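Local atomic coordinates of ESXA (Geobacillus thermodenitrificans, PDB entry 3ZBH), a protein that belongs to the WXG100 (ESAT-6-like) family and is probably a substrate of a type VII secretion system, its precise function being unknown. Residues 76-79 with 80-83. Numbering follows the deposited sequence.
With ACT (acetate ion), chain N.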
loop_
_atom_site.group_PDB
_atom_site.type_symbol
_atom_site.label_atom_id
_atom_site.label_comp_id
_atom_site.label_asym_id
_atom_site.label_seq_id
_atom_site.Cartn_x
_atom_site.Cartn_y
_atom_site.Cartn_z
ATOM N N GLY B 76 6.833 -3.331 14.174
ATOM C CA GLY B 76 6.311 -4.608 14.621
ATOM C C GLY B 76 7.270 -5.274 15.580
ATOM O O GLY B 76 6.868 -5.826 16.611
ATOM N N GLN B 77 8.555 -5.231 15.228
ATOM C CA GLN B 77 9.539 -5.885 16.061
ATOM C C GLN B 77 9.644 -5.196 17.445
ATOM O O GLN B 77 9.726 -5.875 18.483
ATOM C CB GLN B 77 10.910 -5.909 15.376
ATOM C CG GLN B 77 11.988 -6.559 16.259
ATOM C CD GLN B 77 11.658 -8.004 16.553
ATOM O OE1 GLN B 77 11.596 -8.816 15.628
ATOM N NE2 GLN B 77 11.411 -8.339 17.825
ATOM N N GLN B 78 9.683 -3.873 17.457
ATOM C CA GLN B 78 9.817 -3.127 18.741
ATOM C C GLN B 78 8.570 -3.267 19.637
ATOM O O GLN B 78 8.675 -3.237 20.869
ATOM C CB GLN B 78 10.106 -1.645 18.475
ATOM C CG GLN B 78 11.525 -1.346 17.961
ATOM C CD GLN B 78 12.655 -2.015 18.775
ATOM O OE1 GLN B 78 13.693 -2.336 18.206
ATOM N NE2 GLN B 78 12.450 -2.245 20.087
ATOM N N LEU B 79 7.399 -3.409 19.018
ATOM C CA LEU B 79 6.155 -3.709 19.765
ATOM C C LEU B 79 6.154 -5.080 20.418
ATOM O O LEU B 79 5.701 -5.251 21.544
ATOM C CB LEU B 79 4.924 -3.575 18.869
ATOM C CG LEU B 79 4.515 -2.117 18.575
ATOM C CD1 LEU B 79 3.518 -2.045 17.435
ATOM C CD2 LEU B 79 3.938 -1.473 19.835
ATOM N N HIS B 80 6.642 -6.075 19.692
ATOM C CA HIS B 80 6.856 -7.375 20.297
ATOM C C HIS B 80 7.833 -7.279 21.443
ATOM O O HIS B 80 7.608 -7.895 22.479
ATOM C CB HIS B 80 7.353 -8.389 19.266
ATOM C CG HIS B 80 6.240 -9.049 18.492
ATOM N ND1 HIS B 80 6.157 -8.984 17.160
ATOM C CD2 HIS B 80 5.152 -9.806 18.916
ATOM C CE1 HIS B 80 5.082 -9.678 16.737
ATOM N NE2 HIS B 80 4.465 -10.174 17.811
ATOM N N ASN B 81 8.921 -6.540 21.267
ATOM C CA ASN B 81 9.889 -6.368 22.372
ATOM C C ASN B 81 9.229 -5.704 23.580
ATOM O O ASN B 81 9.454 -6.122 24.720
ATOM C CB ASN B 81 11.096 -5.510 21.959
ATOM C CG ASN B 81 12.014 -6.219 20.998
ATOM O OD1 ASN B 81 11.882 -7.414 20.779
ATOM N ND2 ASN B 81 12.919 -5.477 20.386
ATOM N N SER B 82 8.434 -4.665 23.315
ATOM C CA SER B 82 7.767 -3.932 24.409
ATOM C C SER B 82 6.734 -4.811 25.088
ATOM O O SER B 82 6.525 -4.707 26.259
ATOM C CB SER B 82 7.049 -2.657 23.903
ATOM O OG SER B 82 7.953 -1.631 23.645
ATOM N N ALA B 83 6.061 -5.669 24.330
ATOM C CA ALA B 83 5.063 -6.534 24.915
ATOM C C ALA B 83 5.720 -7.533 25.902
ATOM O O ALA B 83 5.186 -7.773 26.979
ATOM C CB ALA B 83 4.255 -7.245 23.822
HETATM C C ACT N . 3.288 -13.094 18.542
HETATM O O ACT N . 3.622 -13.051 19.750
HETATM O OXT ACT N . 2.445 -12.295 18.059
HETATM C CH3 ACT N . 3.923 -14.113 17.638
HETATM O O HOH W 1 10.489 -1.440 22.044
#
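Q77 reaches one turn along helix 48-95 to N81, and the bond between their side-chain amides is a bent one: NE2 of Q77 lies 3.1 Å from OD1 of N81, with an N-H...O angle of 142°. OD1 sits close to the amide plane of Q77, whereas the donor stands above the carbonyl plane of N81 and misses its lone pairs; the two amide planes are turned against each other. In Q77, CG starts anti to the backbone N (chi1 178°), beside the carbonyl carbon, and the bend at chi2 turns the amide back toward N81. Replacing N81 with an alanine would probably leave NE2 of Q77 without this acceptor and its amide freer to turn.

H80 can be followed outward from its CB, which packs 3.5 Å from the carbonyl O of Q77. CG comes next, 3.8 Å from O of G76, and ND1 lies 3.3 Å from that same oxygen, which accepts the helical bond from H80 N. Beyond them NE2 donates to OXT of an acetate ion at 2.9 Å, nearly straight at 159° and with the acceptor in the ring plane. CD2 lies 3.7 Å from the acetate O, and CE1 is near OXT. R19 of helix 11-45 also binds this acetate, probably acquired from the crystallisation liquor, so the ion links both arms of the WXG100 helical hairpin. H80 and L79 pack on A18 of that partner helix.

Four i-to-i+4 backbone bonds run through the segment, S82 N to Q78 O being 2.8 Å. A water donates to this same Q78 oxygen and also hydrogen-bonds OG of S82, 3.0 Å away. The serine hydroxyl additionally bonds W46 NE1 of the second subunit, whose indole packs against L79.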